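Local coordinates for protein beta-1,4-exocellulase (Thermobifida fusca, PDB 4B4H) that hydrolyses beta-1,4-glucosidic links in cellulose as a family 6 cellobiohydrolase, of which this chain is the catalytic domain, at residues G99-D104 against C154-Q159; P139-N144 against G161-G166; M57-H62 against A115-D120. One frame throughout, in Å; residues are numbered along the deposited sequence. Where two conformers were deposited one is given.

Overall arrangement
Contacts 1 and 2 are neighbours, their centres 9 Å apart, and they touch: helix 152-160 of contact 1 sits in the chain between helix 140-143 and helix 162-175, which meet in contact 2. Contact 3 is about 27 Å from each, centre to centre, yet shares helix 103-121 with contact 1, which uses the start of that helix while contact 3 uses its far end. Along the chain the segments of contact 3 alternate with those of contact 1, and contact 3 closes before contact 2 opens. Together they tie successive helical connections around the largely parallel sheet of the catalytic domain, with contact 2 nearest the predicted proton donor.

Contact 1 of 3, residues G99-D104 against C154-Q159; sequences GPDELD and CAYMKQ
A partly buried turn-to-helix contact joins Pro100 and Asp101, in the approach to helix 103-121, with Tyr156 and Met157 of helix 152-160. In its polar part the phenol OH of Tyr156 donates to Asp101 OD1 at 2.6 Å, using the syn lone pair of the carboxylate oxygen. Asp101 OD1 lies in the plane of the tyrosine ring, at its edge, while the carboxylate is turned 74° from the ring and the two side chains cross at about a right angle. Tyr156 reaches out to it because CG stands opposite the backbone N (chi1 -166°), which sends the ring toward the turn.

The apolar part centres on Pro100 CB, which rests 3.6 Å from Met157 SD and 3.9 Å from Tyr156 CD2. Met157 is bent at both chi2 and chi3, so that its thioether curls along the proline and its CE comes within 3.7 Å of Pro100 O. The proline is presented by a type I turn from Gly99 to Glu102, the N-cap of helix 103-121, closed by the backbone bond from Glu102 N to Gly99 O (3.0 Å). A second clasp runs the opposite way, from Gly99 N to Glu102 OE2 at 2.7 Å. Pro100 O also accepts from Asn160 ND2, just beyond the helical segment. Side chain to side chain, Met157 lies about 9 Å from Asp88, a predicted active-site residue. Behind this contact, Met157 packs on Tyr163 and Leu103 on Asn165, both of helix 162-175, while the Cys154–Cys89 disulfide links helix 152-160 to the loop that follows strand 75-81.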
ATOM      1  N   GLY A  99       9.841 -18.816   0.656  1.00  8.61           N
ATOM      2  CA  GLY A  99       8.821 -19.733   0.165  1.00  8.09           C
ATOM      3  C   GLY A  99       7.689 -20.058   1.132  1.00  8.06           C
ATOM      4  O   GLY A  99       7.732 -19.685   2.312  1.00  7.69           O
ATOM      5  N   PRO A 100       6.690 -20.811   0.659  1.00  7.88           N
ATOM      6  CA  PRO A 100       5.469 -21.067   1.417  1.00  8.19           C
ATOM      7  C   PRO A 100       5.672 -21.877   2.701  1.00  8.44           C
ATOM      8  O   PRO A 100       4.847 -21.788   3.620  1.00  9.17           O
ATOM      9  CB  PRO A 100       4.592 -21.831   0.424  1.00  8.06           C
ATOM     10  CG  PRO A 100       5.533 -22.419  -0.568  1.00  7.88           C
ATOM     11  CD  PRO A 100       6.719 -21.522  -0.639  1.00  7.79           C
ATOM     12  N   ASP A 101       6.745 -22.662   2.767  1.00  9.00           N
ATOM     13  CA  ASP A 101       6.991 -23.454   3.973  1.00  9.02           C
ATOM     14  C   ASP A 101       7.982 -22.789   4.937  1.00  9.03           C
ATOM     15  O   ASP A 101       8.356 -23.371   5.963  1.00  9.11           O
ATOM     16  CB  ASP A 101       7.451 -24.870   3.603  1.00  9.55           C
ATOM     17  CG  ASP A 101       6.450 -25.588   2.725  1.00  9.95           C
ATOM     18  OD1 ASP A 101       5.449 -26.133   3.244  1.00 10.68           O
ATOM     19  OD2 ASP A 101       6.645 -25.574   1.489  1.00  9.90           O
ATOM     20  N   GLU A 102       8.379 -21.558   4.611  1.00  9.29           N
ATOM     21  CA  GLU A 102       9.478 -20.892   5.307  1.00  9.59           C
ATOM     22  C   GLU A 102       9.091 -19.947   6.462  1.00  9.13           C
ATOM     23  O   GLU A 102       9.859 -19.052   6.789  1.00  9.22           O
ATOM     24  CB  GLU A 102      10.382 -20.164   4.290  1.00 10.31           C
ATOM     25  CG  GLU A 102      11.099 -21.073   3.289  1.00 11.17           C
ATOM     26  CD  GLU A 102      12.259 -20.372   2.613  1.00 11.76           C
ATOM     27  OE1 GLU A 102      13.333 -20.243   3.227  1.00 13.06           O
ATOM     28  OE2 GLU A 102      12.107 -19.938   1.457  1.00 12.35           O
ATOM     29  N   LEU A 103       7.960 -20.190   7.126  1.00  9.07           N
ATOM     30  CA  LEU A 103       7.559 -19.351   8.263  1.00  8.94           C
ATOM     31  C   LEU A 103       8.651 -19.246   9.341  1.00  9.13           C
ATOM     32  O   LEU A 103       8.900 -18.157   9.886  1.00  8.75           O
ATOM     33  CB  LEU A 103       6.247 -19.850   8.872  1.00  8.93           C
ATOM     34  CG  LEU A 103       5.622 -19.037  10.018  1.00  8.54           C
ATOM     35  CD1 LEU A 103       5.476 -17.556   9.679  1.00  8.87           C
ATOM     36  CD2 LEU A 103       4.278 -19.620  10.416  1.00  8.87           C
ATOM     37  N   ASP A 104       9.304 -20.363   9.642  1.00  9.44           N
ATOM     38  CA  ASP A 104      10.367 -20.343  10.646  1.00  9.93           C
ATOM     39  C   ASP A 104      11.525 -19.378  10.336  1.00  9.59           C
ATOM     40  O   ASP A 104      12.058 -18.732  11.255  1.00  9.54           O
ATOM     41  CB  ASP A 104      10.872 -21.751  10.952  1.00 11.32           C
ATOM     42  CG  ASP A 104       9.852 -22.589  11.715  1.00 12.72           C
ATOM     43  OD1 ASP A 104       9.036 -22.019  12.473  1.00 13.64           O
ATOM     44  OD2 ASP A 104       9.874 -23.831  11.555  1.00 13.38           O
ATOM     45  N   CYS A 154      -2.299 -19.490  -2.669  1.00 10.44           N
ATOM     46  CA  CYS A 154      -3.125 -18.855  -1.635  1.00 10.47           C
ATOM     47  C   CYS A 154      -3.869 -19.868  -0.760  1.00 10.11           C
ATOM     48  O   CYS A 154      -3.868 -19.744   0.470  1.00  9.98           O
ATOM     49  CB  CYS A 154      -4.098 -17.833  -2.209  1.00 10.92           C
ATOM     50  SG  CYS A 154      -3.315 -16.353  -2.890  1.00 12.92           S
ATOM     51  N   ALA A 155      -4.511 -20.855  -1.387  1.00 10.09           N
ATOM     52  CA  ALA A 155      -5.179 -21.920  -0.649  1.00 10.14           C
ATOM     53  C   ALA A 155      -4.226 -22.577   0.364  1.00 10.06           C
ATOM     54  O   ALA A 155      -4.589 -22.788   1.533  1.00 10.00           O
ATOM     55  CB  ALA A 155      -5.750 -22.954  -1.612  1.00  9.91           C
ATOM     56  N   TYR A 156      -2.997 -22.856  -0.077  1.00 10.05           N
ATOM     57  CA  TYR A 156      -1.963 -23.430   0.789  1.00  9.90           C
ATOM     58  C   TYR A 156      -1.594 -22.552   1.997  1.00  9.41           C
ATOM     59  O   TYR A 156      -1.428 -23.058   3.115  1.00  9.04           O
ATOM     60  CB  TYR A 156      -0.699 -23.726  -0.023  1.00 10.33           C
ATOM     61  CG  TYR A 156       0.312 -24.603   0.671  1.00 10.64           C
ATOM     62  CD1 TYR A 156       0.105 -25.977   0.790  1.00 10.69           C
ATOM     63  CD2 TYR A 156       1.502 -24.067   1.183  1.00 10.84           C
ATOM     64  CE1 TYR A 156       1.044 -26.798   1.408  1.00 10.93           C
ATOM     65  CE2 TYR A 156       2.446 -24.877   1.798  1.00 11.13           C
ATOM     66  CZ  TYR A 156       2.214 -26.237   1.905  1.00 11.14           C
ATOM     67  OH  TYR A 156       3.142 -27.039   2.525  1.00 11.55           O
ATOM     68  N   MET A 157      -1.423 -21.252   1.754  1.00  9.00           N
ATOM     69  CA  MET A 157      -1.087 -20.312   2.827  1.00  9.44           C
ATOM     70  C   MET A 157      -2.253 -20.147   3.809  1.00  9.67           C
ATOM     71  O   MET A 157      -2.041 -19.963   5.016  1.00 10.02           O
ATOM     72  CB  MET A 157      -0.632 -18.964   2.233  1.00  8.68           C
ATOM     73  CG  MET A 157       0.623 -19.013   1.346  1.00  8.34           C
ATOM     74  SD  MET A 157       1.997 -19.999   2.024  1.00  7.84           S
ATOM     75  CE  MET A 157       2.257 -19.193   3.598  1.00  7.67           C
ATOM     76  N   LYS A 158      -3.480 -20.282   3.311  1.00 10.28           N
ATOM     77  CA  LYS A 158      -4.667 -20.266   4.176  1.00 10.84           C
ATOM     78  C   LYS A 158      -4.718 -21.546   5.016  1.00 10.68           C
ATOM     79  O   LYS A 158      -4.936 -21.505   6.223  1.00 11.13           O
ATOM     80  CB  LYS A 158      -5.953 -20.127   3.366  1.00 11.20           C
ATOM     81  CG  LYS A 158      -7.201 -20.460   4.172  1.00 11.90           C
ATOM     82  CD  LYS A 158      -8.460 -20.474   3.325  1.00 12.55           C
ATOM     83  CE  LYS A 158      -9.546 -21.279   4.011  1.00 13.09           C
ATOM     84  NZ  LYS A 158     -10.581 -21.770   3.062  1.00 13.77           N
ATOM     85  N   GLN A 159      -4.499 -22.680   4.364  1.00 11.14           N
ATOM     86  CA  GLN A 159      -4.515 -23.943   5.060  1.00 11.54           C
ATOM     87  C   GLN A 159      -3.415 -24.027   6.114  1.00 11.16           C
ATOM     88  O   GLN A 159      -3.661 -24.524   7.208  1.00 11.88           O
ATOM     89  CB  GLN A 159      -4.414 -25.099   4.056  1.00 11.96           C
ATOM     90  CG  GLN A 159      -4.402 -26.495   4.667  1.00 13.05           C
ATOM     91  CD  GLN A 159      -5.754 -26.952   5.189  1.00 13.69           C
ATOM     92  OE1 GLN A 159      -6.809 -26.553   4.686  1.00 14.75           O
ATOM     93  NE2 GLN A 159      -5.725 -27.833   6.187  1.00 14.67           N
TER

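Contact 2 of 3, residues P139-N144 against G161-G166; sequences PNLVTN and GGYVNG
Three donors converge on Pro139 O, two residues before the leucine that makes this contact: Val142 N at 3.1 Å, and Thr143 N and Thr143 OG1, each at 3.2 Å. The hydroxyl approaches from above the carbonyl plane, 35° out of it, and itself accepts from Trp191 NE1. Alongside, Asn144 ND2 donates to a lone pair of Asn140 OD1 at 2.9 Å, in the carbonyl plane. The other end of the Asn140 amide is held by Asp136 OD1 and Ser137 O, both taking bonds from ND2, which should fix its rotation.

Across the contact, with no hydrogen bond between the segments, Leu141 packs obliquely on Tyr163. CG anti to the carbonyl carbon (chi1 -48°) and an extended chi2 bring Leu141 CD1 to Tyr163 CB at 3.7 Å, while Leu141 CG comes within 4.0 Å of Tyr163 CD2. Leu141 CD1 also meets Val164 CG2 at 4.3 Å. Asn140 ND2 stands at the edge of the Tyr163 ring, near its plane. The phenol is tied to Gly86 O and Cys89 N, so one tyrosine bridges helix 162-175 and the loop after strand 75-81.

Helix 140-143 is thus a short helical turn following strand 127-133 in an alpha/beta barrel-like family 6 fold, where Asn140 probably acts as a second-shell residue that helps to orient Asp136, the predicted proton donor, and also lies against Trp191, a predicted substrate-binding residue.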
ATOM      1  N   PRO A 139      -5.779 -10.218   2.527  1.00  7.29           N
ATOM      2  CA  PRO A 139      -7.015 -10.251   1.715  1.00  7.77           C
ATOM      3  C   PRO A 139      -6.995 -11.290   0.576  1.00  8.12           C
ATOM      4  O   PRO A 139      -8.053 -11.662   0.066  1.00  7.78           O
ATOM      5  CB  PRO A 139      -7.130  -8.804   1.189  1.00  7.82           C
ATOM      6  CG  PRO A 139      -6.358  -7.985   2.205  1.00  7.74           C
ATOM      7  CD  PRO A 139      -5.189  -8.864   2.555  1.00  7.55           C
ATOM      8  N   ASN A 140      -5.811 -11.789   0.221  1.00  8.72           N
ATOM      9  CA  ASN A 140      -5.716 -12.900  -0.737  1.00  9.63           C
ATOM     10  C   ASN A 140      -6.432 -14.150  -0.216  1.00 10.17           C
ATOM     11  O   ASN A 140      -6.995 -14.915  -1.001  1.00 10.30           O
ATOM     12  CB  ASN A 140      -4.266 -13.245  -1.055  1.00  9.77           C
ATOM     13  CG  ASN A 140      -3.593 -12.196  -1.914  1.00  9.95           C
ATOM     14  OD1 ASN A 140      -3.892 -12.049  -3.095  1.00 10.49           O
ATOM     15  ND2 ASN A 140      -2.655 -11.478  -1.327  1.00 10.02           N
ATOM     16  N   LEU A 141      -6.414 -14.344   1.103  1.00 10.47           N
ATOM     17  CA  LEU A 141      -7.043 -15.509   1.729  1.00 11.25           C
ATOM     18  C   LEU A 141      -8.563 -15.411   1.796  1.00 11.92           C
ATOM     19  O   LEU A 141      -9.229 -16.375   2.174  1.00 12.34           O
ATOM     20  CB  LEU A 141      -6.439 -15.796   3.107  1.00 11.34           C
ATOM     21  CG  LEU A 141      -4.911 -15.812   3.132  1.00 11.55           C
ATOM     22  CD1 LEU A 141      -4.416 -16.067   4.541  1.00 11.23           C
ATOM     23  CD2 LEU A 141      -4.317 -16.831   2.175  1.00 12.00           C
ATOM     24  N   VAL A 142      -9.093 -14.238   1.450  1.00 12.45           N
ATOM     25  CA  VAL A 142     -10.540 -14.011   1.322  1.00 12.97           C
ATOM     26  C   VAL A 142     -10.976 -14.261  -0.127  1.00 12.68           C
ATOM     27  O   VAL A 142     -11.950 -14.975  -0.376  1.00 13.16           O
ATOM     28  CB  VAL A 142     -10.931 -12.561   1.722  1.00 13.62           C
ATOM     29  CG1 VAL A 142     -12.429 -12.327   1.526  1.00 14.09           C
ATOM     30  CG2 VAL A 142     -10.512 -12.261   3.155  1.00 13.83           C
ATOM     31  N   THR A 143     -10.231 -13.690  -1.068  1.00 12.62           N
ATOM     32  CA  THR A 143     -10.700 -13.506  -2.446  1.00 13.06           C
ATOM     33  C   THR A 143     -10.045 -14.422  -3.481  1.00 13.39           C
ATOM     34  O   THR A 143     -10.617 -14.683  -4.548  1.00 13.31           O
ATOM     35  CB  THR A 143     -10.432 -12.068  -2.910  1.00 12.83           C
ATOM     36  OG1 THR A 143      -9.014 -11.861  -2.973  1.00 13.27           O
ATOM     37  CG2 THR A 143     -11.054 -11.051  -1.947  1.00 12.74           C
ATOM     38  N   ASN A 144      -8.838 -14.890  -3.179  1.00 13.26           N
ATOM     39  CA  ASN A 144      -8.070 -15.666  -4.152  1.00 13.56           C
ATOM     40  C   ASN A 144      -7.855 -17.146  -3.788  1.00 14.38           C
ATOM     41  O   ASN A 144      -6.887 -17.759  -4.224  1.00 14.51           O
ATOM     42  CB  ASN A 144      -6.737 -14.949  -4.450  1.00 13.49           C
ATOM     43  CG  ASN A 144      -6.933 -13.615  -5.161  1.00 13.93           C
ATOM     44  OD1 ASN A 144      -7.843 -13.456  -5.963  1.00 14.55           O
ATOM     45  ND2 ASN A 144      -6.061 -12.658  -4.879  1.00 13.92           N
ATOM     46  N   GLY A 161      -1.739 -21.520   7.547  1.00 10.20           N
ATOM     47  CA  GLY A 161      -1.790 -20.388   8.475  1.00  9.46           C
ATOM     48  C   GLY A 161      -0.545 -19.521   8.431  1.00  9.28           C
ATOM     49  O   GLY A 161      -0.216 -18.850   9.405  1.00  9.52           O
ATOM     50  N   GLY A 162       0.143 -19.530   7.295  1.00  8.39           N
ATOM     51  CA  GLY A 162       1.457 -18.867   7.195  1.00  7.92           C
ATOM     52  C   GLY A 162       1.325 -17.358   7.239  1.00  7.60           C
ATOM     53  O   GLY A 162       2.085 -16.705   7.933  1.00  7.51           O
ATOM     54  N   TYR A 163       0.393 -16.822   6.453  1.00  7.38           N
ATOM     55  CA  TYR A 163       0.059 -15.392   6.509  1.00  7.06           C
ATOM     56  C   TYR A 163      -0.498 -14.960   7.854  1.00  7.06           C
ATOM     57  O   TYR A 163      -0.015 -13.997   8.438  1.00  6.88           O
ATOM     58  CB  TYR A 163      -0.953 -15.023   5.428  1.00  7.13           C
ATOM     59  CG  TYR A 163      -0.430 -14.862   4.018  1.00  6.97           C
ATOM     60  CD1 TYR A 163       0.830 -15.342   3.623  1.00  6.89           C
ATOM     61  CD2 TYR A 163      -1.230 -14.252   3.063  1.00  7.00           C
ATOM     62  CE1 TYR A 163       1.271 -15.186   2.312  1.00  6.92           C
ATOM     63  CE2 TYR A 163      -0.801 -14.094   1.759  1.00  6.95           C
ATOM     64  CZ  TYR A 163       0.449 -14.565   1.385  1.00  7.03           C
ATOM     65  OH  TYR A 163       0.865 -14.400   0.085  1.00  6.96           O
ATOM     66  N   VAL A 164      -1.503 -15.674   8.352  1.00  6.93           N
ATOM     67  CA  VAL A 164      -2.159 -15.287   9.605  1.00  7.15           C
ATOM     68  C   VAL A 164      -1.140 -15.305  10.755  1.00  7.23           C
ATOM     69  O   VAL A 164      -1.016 -14.339  11.517  1.00  7.62           O
ATOM     70  CB  VAL A 164      -3.396 -16.185   9.896  1.00  7.07           C
ATOM     71  CG1 VAL A 164      -3.953 -15.934  11.288  1.00  7.40           C
ATOM     72  CG2 VAL A 164      -4.468 -15.978   8.845  1.00  7.58           C
ATOM     73  N   ASN A 165      -0.405 -16.404  10.880  1.00  7.59           N
ATOM     74  CA  ASN A 165       0.566 -16.556  11.960  1.00  7.71           C
ATOM     75  C   ASN A 165       1.809 -15.681  11.802  1.00  7.23           C
ATOM     76  O   ASN A 165       2.351 -15.213  12.799  1.00  7.12           O
ATOM     77  CB  ASN A 165       0.984 -18.020  12.112  1.00  8.43           C
ATOM     78  CG  ASN A 165      -0.112 -18.876  12.712  1.00  9.09           C
ATOM     79  OD1 ASN A 165      -0.983 -18.393  13.426  1.00  9.79           O
ATOM     80  ND2 ASN A 165      -0.059 -20.175  12.431  1.00  9.49           N
ATOM     81  N   GLY A 166       2.257 -15.484  10.557  1.00  7.14           N
ATOM     82  CA  GLY A 166       3.375 -14.581  10.267  1.00  6.83           C
ATOM     83  C   GLY A 166       3.029 -13.175  10.716  1.00  6.80           C
ATOM     84  O   GLY A 166       3.764 -12.584  11.506  1.00  6.86           O
TER

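Contact 3 of 3, residues M57-H62 against A115-D120; sequences MGLRDH and ADIMWD
No ring enters the interface where Leu59 meets Ile117 and Met118; the flat groups flank it. One face of the His62 imidazole carries Met57 CB, 3.4 Å above the plane and offset toward the rim, while ND1 is hydrogen-bonded to the hydroxyl of Tyr13. The indole of Trp119 points away from helix 59-70, packing on Ile177 and Pro178.

Between them, aliphatic branches interlock. Leu59 and Ile117 lie side by side, pointing in opposing senses: Leu59 CG sits 4.0 Å from Ile117 CG2, and Leu59 CB is 4.1 Å from Ile117 CD1. With CG opposite the backbone N (chi1 -178°), the leucine extends over the neighbouring helix, and its CD2 also meets Met118 CE at 4.0 Å. Met118 arrives at about a right angle, extended beyond CG so that its methyl end gets this far. Ile117 CG2 further touches the backbone of Arg60, at CA, 4.1 Å away.

The two helices belong to consecutive beta-alpha-beta units of the parallel sheet: helix 59-70 connects strand 38-40 to strand 75-81, and helix 103-121 leads on from there to strand 127-133. Leu59 and Met118 both pack on Val79 of the shared strand, and Leu59 also covers Leu40.

The start of helix 59-70 is secured by Gly58 N, at the N-cap, donating to Asp61 OD2 at 3.2 Å, one half of a capping box. The carboxylate oxygen is met on its anti side. Arg60 leads away from helix 103-121 and is modelled in two positions, so its salt bridge with Glu64, one turn on, is doubtful.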
ATOM      1  N   MET A  57      22.241   1.864   2.889  1.00 18.35           N
ATOM      2  CA  MET A  57      21.619   2.141   4.176  1.00 16.87           C
ATOM      3  C   MET A  57      20.763   0.967   4.650  1.00 15.94           C
ATOM      4  O   MET A  57      19.787   0.585   3.990  1.00 16.92           O
ATOM      5  CB  MET A  57      20.746   3.400   4.119  1.00 17.34           C
ATOM      6  CG  MET A  57      21.468   4.702   3.804  1.00 17.65           C
ATOM      7  SD  MET A  57      20.395   6.116   4.155  1.00 18.31           S
ATOM      8  CE  MET A  57      20.578   6.302   5.924  1.00 17.67           C
ATOM      9  N   GLY A  58      21.136   0.400   5.791  1.00 14.69           N
ATOM     10  CA  GLY A  58      20.309  -0.599   6.448  1.00 13.43           C
ATOM     11  C   GLY A  58      19.328   0.084   7.369  1.00 12.91           C
ATOM     12  O   GLY A  58      19.291   1.324   7.462  1.00 12.08           O
ATOM     13  N   LEU A  59      18.524  -0.725   8.057  1.00 12.13           N
ATOM     14  CA  LEU A  59      17.533  -0.187   8.977  1.00 11.92           C
ATOM     15  C   LEU A  59      18.205   0.708  10.013  1.00 11.81           C
ATOM     16  O   LEU A  59      17.738   1.827  10.262  1.00 10.96           O
ATOM     17  CB  LEU A  59      16.722  -1.290   9.666  1.00 11.83           C
ATOM     18  CG  LEU A  59      15.632  -0.781  10.624  1.00 11.48           C
ATOM     19  CD1 LEU A  59      14.685   0.234   9.989  1.00 10.93           C
ATOM     20  CD2 LEU A  59      14.842  -1.933  11.224  1.00 11.25           C
ATOM     21  N   ARG A  60      19.301   0.217  10.597  1.00 12.00           N
ATOM     22  CA  ARG A  60      20.039   0.967  11.610  0.50 12.32           C
ATOM     23  C   ARG A  60      20.479   2.317  11.040  1.00 12.25           C
ATOM     24  O   ARG A  60      20.303   3.349  11.674  1.00 11.90           O
ATOM     25  CB  ARG A  60      21.241   0.157  12.114  0.50 12.44           C
ATOM     26  CG  ARG A  60      22.153   0.931  13.053  0.50 12.84           C
ATOM     27  CD  ARG A  60      23.160   0.030  13.744  0.50 13.18           C
ATOM     28  NE  ARG A  60      24.123   0.804  14.518  0.50 13.46           N
ATOM     29  CZ  ARG A  60      25.139   1.467  13.978  0.50 13.52           C
ATOM     30  NH1 ARG A  60      25.317   1.440  12.664  0.50 13.54           N
ATOM     31  NH2 ARG A  60      25.976   2.154  14.744  0.50 13.81           N
ATOM     32  N   ASP A  61      21.030   2.288   9.826  1.00 12.63           N
ATOM     33  CA  ASP A  61      21.423   3.499   9.091  1.00 13.15           C
ATOM     34  C   ASP A  61      20.289   4.516   8.914  1.00 12.76           C
ATOM     35  O   ASP A  61      20.488   5.708   9.172  1.00 13.17           O
ATOM     36  CB  ASP A  61      22.003   3.156   7.710  1.00 14.38           C
ATOM     37  CG  ASP A  61      23.440   2.669   7.764  1.00 15.41           C
ATOM     38  OD1 ASP A  61      24.203   3.096   8.661  1.00 15.72           O
ATOM     39  OD2 ASP A  61      23.808   1.849   6.882  1.00 16.12           O
ATOM     40  N   HIS A  62      19.112   4.064   8.461  1.00 11.84           N
ATOM     41  CA  HIS A  62      17.963   4.973   8.327  1.00 11.42           C
ATOM     42  C   HIS A  62      17.471   5.494   9.648  1.00 11.16           C
ATOM     43  O   HIS A  62      17.013   6.633   9.743  1.00 11.33           O
ATOM     44  CB  HIS A  62      16.789   4.308   7.613  1.00 11.30           C
ATOM     45  CG  HIS A  62      16.980   4.157   6.125  1.00 11.31           C
ATOM     46  ND1 HIS A  62      16.893   5.203   5.275  1.00 11.31           N
ATOM     47  CD2 HIS A  62      17.244   3.035   5.344  1.00 11.41           C
ATOM     48  CE1 HIS A  62      17.082   4.772   4.013  1.00 11.81           C
ATOM     49  NE2 HIS A  62      17.312   3.446   4.057  1.00 11.80           N
ATOM     50  N   ALA A 115      13.200  -6.507  14.995  1.00  7.60           N
ATOM     51  CA  ALA A 115      12.776  -6.204  16.344  1.00  8.10           C
ATOM     52  C   ALA A 115      13.961  -5.757  17.176  1.00  8.64           C
ATOM     53  O   ALA A 115      13.861  -4.779  17.918  1.00  8.75           O
ATOM     54  CB  ALA A 115      12.111  -7.412  16.981  1.00  7.88           C
ATOM     55  N   ASP A 116      15.082  -6.455  17.013  1.00  9.30           N
ATOM     56  CA  ASP A 116      16.318  -6.168  17.751  1.00 10.32           C
ATOM     57  C   ASP A 116      16.862  -4.769  17.469  1.00 10.47           C
ATOM     58  O   ASP A 116      17.337  -4.099  18.380  1.00 10.75           O
ATOM     59  CB  ASP A 116      17.391  -7.224  17.464  1.00 11.86           C
ATOM     60  CG  ASP A 116      17.029  -8.598  17.987  1.00 12.81           C
ATOM     61  OD1 ASP A 116      16.157  -8.721  18.883  1.00 13.56           O
ATOM     62  OD2 ASP A 116      17.630  -9.585  17.484  1.00 13.48           O
ATOM     63  N   ILE A 117      16.761  -4.319  16.223  1.00 10.18           N
ATOM     64  CA  ILE A 117      17.187  -2.958  15.890  1.00  9.89           C
ATOM     65  C   ILE A 117      16.211  -1.901  16.420  1.00  9.79           C
ATOM     66  O   ILE A 117      16.626  -0.876  16.970  1.00 10.43           O
ATOM     67  CB  ILE A 117      17.399  -2.760  14.379  1.00 10.10           C
ATOM     68  CG1 ILE A 117      18.520  -3.679  13.877  1.00  9.82           C
ATOM     69  CG2 ILE A 117      17.697  -1.297  14.064  1.00 10.07           C
ATOM     70  CD1 ILE A 117      18.677  -3.683  12.371  1.00 10.16           C
ATOM     71  N   MET A 118      14.910  -2.144  16.283  1.00  9.36           N
ATOM     72  CA  MET A 118      13.944  -1.150  16.757  1.00  9.23           C
ATOM     73  C   MET A 118      13.998  -0.987  18.275  1.00  9.58           C
ATOM     74  O   MET A 118      13.836   0.118  18.798  1.00  9.66           O
ATOM     75  CB  MET A 118      12.534  -1.465  16.255  1.00  8.79           C
ATOM     76  CG  MET A 118      12.468  -1.391  14.735  1.00  8.61           C
ATOM     77  SD  MET A 118      10.814  -1.664  14.127  1.00  8.74           S
ATOM     78  CE  MET A 118      11.012  -1.352  12.374  1.00  8.99           C
ATOM     79  N   TRP A 119      14.239  -2.088  18.975  1.00  9.92           N
ATOM     80  CA  TRP A 119      14.390  -2.034  20.417  1.00 10.55           C
ATOM     81  C   TRP A 119      15.484  -1.083  20.805  1.00 11.01           C
ATOM     82  O   TRP A 119      15.300  -0.287  21.712  1.00 10.83           O
ATOM     83  CB  TRP A 119      14.638  -3.420  21.000  1.00 10.54           C
ATOM     84  CG  TRP A 119      13.390  -4.107  21.481  1.00 10.61           C
ATOM     85  CD1 TRP A 119      12.804  -5.263  20.975  1.00 10.69           C
ATOM     86  CD2 TRP A 119      12.538  -3.709  22.611  1.00 10.46           C
ATOM     87  NE1 TRP A 119      11.673  -5.591  21.678  1.00 10.55           N
ATOM     88  CE2 TRP A 119      11.453  -4.699  22.679  1.00 10.38           C
ATOM     89  CE3 TRP A 119      12.548  -2.655  23.528  1.00 10.42           C
ATOM     90  CZ2 TRP A 119      10.455  -4.625  23.631  1.00 10.20           C
ATOM     91  CZ3 TRP A 119      11.546  -2.604  24.495  1.00 10.33           C
ATOM     92  CH2 TRP A 119      10.517  -3.558  24.539  1.00 10.19           C
ATOM     93  N   ASP A 120      16.635  -1.141  20.134  1.00 11.77           N
ATOM     94  CA  ASP A 120      17.728  -0.230  20.465  1.00 12.80           C
ATOM     95  C   ASP A 120      17.197   1.190  20.478  1.00 13.17           C
ATOM     96  O   ASP A 120      17.397   1.936  21.441  1.00 13.91           O
ATOM     97  CB  ASP A 120      18.858  -0.314  19.444  1.00 13.65           C
ATOM     98  CG  ASP A 120      19.590  -1.641  19.479  1.00 14.19           C
ATOM     99  OD1 ASP A 120      19.612  -2.304  20.539  1.00 15.69           O
ATOM    100  OD2 ASP A 120      20.145  -2.019  18.431  1.00 15.21           O
TER